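Local coordinates for protein putative oxidoreductase with NAD(P)-binding Rossmann-fold domain (Clostridium difficile, PDB 3UUW) that is a putative oxidoreductase of the GFO/IDH/MocA family that probably binds NAD(P) through its Rossmann-fold domain, its substrate being unknown, at residues A[57-60]-A[61-64]; A[82-85]-A[86-90]. All blocks are in the same frame, centred on the assembly; numbering follows the deposited sequence. Where two conformers were deposited one is given.

Contact 1: A[57-60]-A[61-64]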
ATOM      1  N   PHE A  57     -17.770  38.723  22.989  1.00 23.49           N
ATOM      2  CA  PHE A  57     -18.052  40.122  22.653  1.00 24.34           C
ATOM      3  C   PHE A  57     -19.398  40.215  21.921  1.00 26.39           C
ATOM      4  O   PHE A  57     -19.827  39.277  21.254  1.00 24.74           O
ATOM      5  CB  PHE A  57     -16.919  40.728  21.819  1.00 24.63           C
ATOM      6  CG  PHE A  57     -15.738  41.198  22.640  1.00 25.22           C
ATOM      7  CD1 PHE A  57     -14.894  40.291  23.258  1.00 24.41           C
ATOM      8  CD2 PHE A  57     -15.485  42.552  22.802  1.00 26.73           C
ATOM      9  CE1 PHE A  57     -13.815  40.725  24.021  1.00 24.85           C
ATOM     10  CE2 PHE A  57     -14.404  42.996  23.560  1.00 27.35           C
ATOM     11  CZ  PHE A  57     -13.569  42.085  24.174  1.00 25.78           C
ATOM     12  N   ASP A  58     -20.056  41.352  22.047  1.00 27.78           N
ATOM     13  CA  ASP A  58     -21.401  41.497  21.494  1.00 29.89           C
ATOM     14  C   ASP A  58     -21.441  42.046  20.069  1.00 27.68           C
ATOM     15  O   ASP A  58     -22.503  42.096  19.472  1.00 28.84           O
ATOM     16  CB  ASP A  58     -22.289  42.328  22.419  1.00 32.97           C
ATOM     17  CG  ASP A  58     -21.771  43.730  22.637  1.00 37.92           C
ATOM     18  OD1 ASP A  58     -20.988  44.226  21.801  1.00 45.48           O
ATOM     19  OD2 ASP A  58     -22.159  44.340  23.663  1.00 46.64           O
ATOM     20  N   SER A  59     -20.290  42.439  19.528  1.00 25.82           N
ATOM     21  CA  SER A  59     -20.235  42.940  18.154  1.00 25.05           C
ATOM     22  C   SER A  59     -18.836  42.888  17.570  1.00 24.21           C
ATOM     23  O   SER A  59     -17.847  42.808  18.293  1.00 23.22           O
ATOM     24  CB  SER A  59     -20.728  44.393  18.083  1.00 26.06           C
ATOM     25  OG  SER A  59     -19.813  45.276  18.711  1.00 26.15           O
ATOM     26  N   ILE A  60     -18.787  42.938  16.241  1.00 24.01           N
ATOM     27  CA  ILE A  60     -17.541  43.002  15.498  1.00 23.13           C
ATOM     28  C   ILE A  60     -16.749  44.219  15.931  1.00 22.48           C
ATOM     29  O   ILE A  60     -15.544  44.141  16.151  1.00 23.50           O
ATOM     30  CB  ILE A  60     -17.819  43.123  13.973  1.00 23.78           C
ATOM     31  CG1 ILE A  60     -18.348  41.810  13.431  1.00 24.52           C
ATOM     32  CG2 ILE A  60     -16.538  43.534  13.209  1.00 26.20           C
ATOM     33  CD1 ILE A  60     -19.122  41.955  12.107  1.00 29.71           C
ATOM     34  N   GLU A  61     -17.435  45.352  16.060  1.00 23.65           N
ATOM     35  CA  GLU A  61     -16.755  46.596  16.389  1.00 24.73           C
ATOM     36  C   GLU A  61     -16.152  46.607  17.785  1.00 25.35           C
ATOM     37  O   GLU A  61     -15.005  46.994  17.944  1.00 26.06           O
ATOM     38  CB  GLU A  61     -17.676  47.798  16.189  1.00 26.83           C
ATOM     39  CG  GLU A  61     -18.073  48.041  14.748  1.00 28.22           C
ATOM     40  CD  GLU A  61     -19.228  47.170  14.244  1.00 32.06           C
ATOM     41  OE1 GLU A  61     -19.827  46.398  15.036  1.00 28.22           O
ATOM     42  OE2 GLU A  61     -19.541  47.281  13.030  1.00 33.79           O
ATOM     43  N   SER A  62     -16.903  46.165  18.789  1.00 25.49           N
ATOM     44  CA  SER A  62     -16.388  46.159  20.156  1.00 26.60           C
ATOM     45  C   SER A  62     -15.177  45.248  20.304  1.00 24.88           C
ATOM     46  O   SER A  62     -14.255  45.551  21.056  1.00 26.07           O
ATOM     47  CB  SER A  62     -17.468  45.771  21.165  1.00 27.90           C
ATOM     48  OG  SER A  62     -17.959  44.472  20.936  1.00 29.69           O
ATOM     49  N   LEU A  63     -15.179  44.120  19.600  1.00 23.20           N
ATOM     50  CA  LEU A  63     -14.042  43.213  19.675  1.00 21.78           C
ATOM     51  C   LEU A  63     -12.827  43.824  18.975  1.00 21.23           C
ATOM     52  O   LEU A  63     -11.723  43.831  19.525  1.00 22.48           O
ATOM     53  CB  LEU A  63     -14.382  41.861  19.054  1.00 21.41           C
ATOM     54  CG  LEU A  63     -13.255  40.820  18.976  1.00 19.74           C
ATOM     55  CD1 LEU A  63     -12.673  40.481  20.383  1.00 21.64           C
ATOM     56  CD2 LEU A  63     -13.769  39.568  18.271  1.00 20.87           C
ATOM     57  N   ALA A  64     -13.038  44.329  17.763  1.00 21.37           N
ATOM     58  CA  ALA A  64     -11.951  44.870  16.953  1.00 22.35           C
ATOM     59  C   ALA A  64     -11.210  45.991  17.663  1.00 23.55           C
ATOM     60  O   ALA A  64     -10.005  46.113  17.529  1.00 24.28           O
ATOM     61  CB  ALA A  64     -12.468  45.348  15.607  1.00 22.64           C
TER
HETATM   62  O   HOH W   1     -18.866  43.465  23.749  1.00 31.89           O
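Phe57 lies across Leu63 at about a right angle at the N-terminal end of helix 60-64, in the Rossmann-fold domain, which probably binds NAD(P). Ser59 is the N-cap of this helix. Leu63 sends CD1 over one face of the Phe57 ring, a CH-pi contact 3.8 Å from the ring centroid. The methyl sits only 17° off the ring normal and is displaced toward the Phe57 CD1 edge of the rim. Leu63 CG is anti to its backbone N (chi1 176°), which brings CD1 to that face. On the same face, Phe57 CD2 rests against Leu63 CA at 3.5 Å. Ser62 OG lies at the ring edge, in the ring plane.

The polar side of the cap is made by two serine hydroxyls and a water. Ser59 OG and Ser62 OG share a hydrogen bond. The water accepts from Asp58 N and also bonds Ser62 OG, so it bridges the incoming loop to the first turn. Ile60 faces strand 8-12 and helix 79-88, and Phe57 is bonded through its backbone to Ala37 of strand 33-38. Two main-chain bonds start the helix: Leu63 N to Ser59 O at 3.2 Å, and Ala64 N to Ile60 O at 3.0 Å.

Contact 2: A[82-85]-A[86-90]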
ATOM      1  N   ILE A  82     -17.386  43.057   6.286  1.00 21.55           N
ATOM      2  CA  ILE A  82     -16.710  42.905   7.564  1.00 20.45           C
ATOM      3  C   ILE A  82     -15.259  43.377   7.480  1.00 20.34           C
ATOM      4  O   ILE A  82     -14.798  44.101   8.347  1.00 19.69           O
ATOM      5  CB  ILE A  82     -16.769  41.460   8.116  1.00 20.38           C
ATOM      6  CG1 ILE A  82     -18.214  41.050   8.424  1.00 23.83           C
ATOM      7  CG2 ILE A  82     -15.889  41.342   9.361  1.00 21.96           C
ATOM      8  CD1 ILE A  82     -18.361  39.576   8.846  1.00 24.54           C
ATOM      9  N   ILE A  83     -14.538  42.980   6.433  1.00 19.74           N
ATOM     10  CA  ILE A  83     -13.125  43.347   6.332  1.00 17.82           C
ATOM     11  C   ILE A  83     -12.937  44.863   6.193  1.00 19.75           C
ATOM     12  O   ILE A  83     -11.979  45.404   6.714  1.00 19.43           O
ATOM     13  CB  ILE A  83     -12.414  42.583   5.201  1.00 18.48           C
ATOM     14  CG1 ILE A  83     -12.471  41.077   5.478  1.00 17.46           C
ATOM     15  CG2 ILE A  83     -10.940  43.052   5.073  1.00 18.06           C
ATOM     16  CD1 ILE A  83     -11.945  40.176   4.321  1.00 17.78           C
ATOM     17  N   LYS A  84     -13.853  45.532   5.498  0.60 20.30           N
ATOM     18  CA  LYS A  84     -13.775  46.971   5.359  0.60 21.45           C
ATOM     19  C   LYS A  84     -13.845  47.615   6.755  0.60 21.31           C
ATOM     20  O   LYS A  84     -13.037  48.471   7.079  0.60 20.82           O
ATOM     21  CB  LYS A  84     -14.871  47.462   4.408  0.60 22.47           C
ATOM     22  CG  LYS A  84     -14.823  48.918   4.030  0.60 25.85           C
ATOM     23  CD  LYS A  84     -15.554  49.157   2.683  0.60 26.53           C
ATOM     24  CE  LYS A  84     -16.875  48.359   2.560  0.60 30.89           C
ATOM     25  NZ  LYS A  84     -17.740  48.785   1.406  0.60 32.94           N
ATOM     26  N   ILE A  85     -14.780  47.162   7.590  1.00 21.68           N
ATOM     27  CA  ILE A  85     -14.893  47.650   8.978  1.00 21.32           C
ATOM     28  C   ILE A  85     -13.601  47.411   9.786  1.00 20.78           C
ATOM     29  O   ILE A  85     -13.084  48.315  10.454  1.00 22.24           O
ATOM     30  CB  ILE A  85     -16.066  46.967   9.697  1.00 22.32           C
ATOM     31  CG1 ILE A  85     -17.400  47.443   9.105  1.00 25.55           C
ATOM     32  CG2 ILE A  85     -16.007  47.217  11.210  1.00 21.31           C
ATOM     33  CD1 ILE A  85     -18.593  46.618   9.547  1.00 30.57           C
ATOM     34  N   LEU A  86     -13.065  46.197   9.688  1.00 20.02           N
ATOM     35  CA  LEU A  86     -11.893  45.804  10.463  1.00 18.61           C
ATOM     36  C   LEU A  86     -10.642  46.588  10.096  1.00 18.41           C
ATOM     37  O   LEU A  86      -9.942  47.090  10.959  1.00 18.15           O
ATOM     38  CB  LEU A  86     -11.635  44.295  10.293  1.00 17.71           C
ATOM     39  CG  LEU A  86     -12.713  43.366  10.867  1.00 19.14           C
ATOM     40  CD1 LEU A  86     -12.386  41.868  10.594  1.00 20.71           C
ATOM     41  CD2 LEU A  86     -12.870  43.622  12.365  1.00 20.01           C
ATOM     42  N   LEU A  87     -10.387  46.703   8.799  1.00 18.70           N
ATOM     43  CA  LEU A  87      -9.233  47.445   8.326  1.00 18.92           C
ATOM     44  C   LEU A  87      -9.355  48.913   8.740  1.00 19.23           C
ATOM     45  O   LEU A  87      -8.383  49.534   9.146  1.00 19.71           O
ATOM     46  CB  LEU A  87      -9.073  47.289   6.806  1.00 18.20           C
ATOM     47  CG  LEU A  87      -8.741  45.889   6.299  1.00 18.82           C
ATOM     48  CD1 LEU A  87      -8.780  45.847   4.767  1.00 20.22           C
ATOM     49  CD2 LEU A  87      -7.395  45.410   6.837  1.00 19.55           C
ATOM     50  N   ASN A  88     -10.558  49.463   8.695  1.00 21.48           N
ATOM     51  CA  ASN A  88     -10.735  50.854   9.079  1.00 24.26           C
ATOM     52  C   ASN A  88     -10.581  51.082  10.585  1.00 24.82           C
ATOM     53  O   ASN A  88     -10.281  52.204  11.009  1.00 26.15           O
ATOM     54  CB  ASN A  88     -12.043  51.414   8.526  1.00 25.45           C
ATOM     55  CG  ASN A  88     -11.907  51.830   7.080  1.00 27.88           C
ATOM     56  OD1 ASN A  88     -10.920  52.458   6.708  1.00 30.56           O
ATOM     57  ND2 ASN A  88     -12.891  51.501   6.265  1.00 31.23           N
ATOM     58  N   LEU A  89     -10.744  50.011  11.370  1.00 24.56           N
ATOM     59  CA  LEU A  89     -10.511  50.036  12.806  1.00 24.99           C
ATOM     60  C   LEU A  89      -9.059  49.675  13.178  1.00 25.82           C
ATOM     61  O   LEU A  89      -8.724  49.604  14.362  1.00 28.75           O
ATOM     62  CB  LEU A  89     -11.504  49.126  13.543  1.00 24.71           C
ATOM     63  CG  LEU A  89     -12.916  49.680  13.720  1.00 26.89           C
ATOM     64  CD1 LEU A  89     -13.839  48.576  14.221  1.00 25.11           C
ATOM     65  CD2 LEU A  89     -12.918  50.903  14.672  1.00 28.19           C
ATOM     66  N   GLY A  90      -8.203  49.458  12.176  1.00 24.98           N
ATOM     67  CA  GLY A  90      -6.763  49.298  12.401  1.00 23.85           C
ATOM     68  C   GLY A  90      -6.292  47.919  12.805  1.00 23.29           C
ATOM     69  O   GLY A  90      -5.238  47.785  13.422  1.00 24.32           O
TER
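Ile83 CG2 and Leu87 CD1 meet at 3.5 Å, the closest of the three apolar pairs between residues 82-85 and 86-90. They lie in the last turns of helix 79-88, the crossover of a beta-alpha-beta unit of the Rossmann fold. The same pattern repeats round the helix, each residue lying beside the one four places on and pointing the same way. Ile82 CG2 touches Leu86 CD1 at 3.8 Å, and Ile85 CG2 reaches Leu89 CD1 at 4.0 Å.

In each isoleucine the CG2 branch is the bump facing the C-terminal end. CG1 takes the other branch position, beside the backbone N (chi1 -61° in Ile83), leaving CG2 to meet the leucine. Each leucine fits the hollow between that CG2 methyl and the carbonyl oxygen of the same isoleucine. Leu87 CG thus rests 3.3 Å from Ile83 O, with CD1 leaning on the methyl. Leu86 CG lies similarly over Ile82 O.

Lys84 and Asn88 lie side by side; the aliphatic Lys84 CG is 3.9 Å from Asn88 ND2.

Main-chain bonds hold the spacing. Leu87 N to Ile83 O is nearly straight at 172°, whereas Leu89 N to Ile85 O is weak. Gly90 ends the helix in a Schellman motif, its positive phi (83°) being one that favours glycine, and its N bonds Leu87 O at 3.0 Å.

The ridges divide among the neighbours. Ile82, Ile83 and Leu86 pack on strand 69-72. Ile83 and Leu87 also face helix 103-116, while Ile85, Leu86 and Leu89 meet helix 60-64.

Both contacts lie in the Rossmann domain and follow in series, contact 1 closing before contact 2 opens. Each is local, so neither encloses a long loop, and they do not nest or cross. From the N terminus, the chain passes strands 8-12 and 33-38 and helix 42-52 before the loop at 57-59 runs into the short helix 60-64. Strand 69-72 then leads to helix 79-88, which holds contact 2 and precedes strand 92-95. The centres of the two contacts are about 12 Å apart, and the helices touch directly. Ala64 CB meets Leu86 CD2 at 3.7 Å and Leu89 CD1 at 3.8 Å. Ile60 and Glu61 add contacts to Leu86 and Ile85.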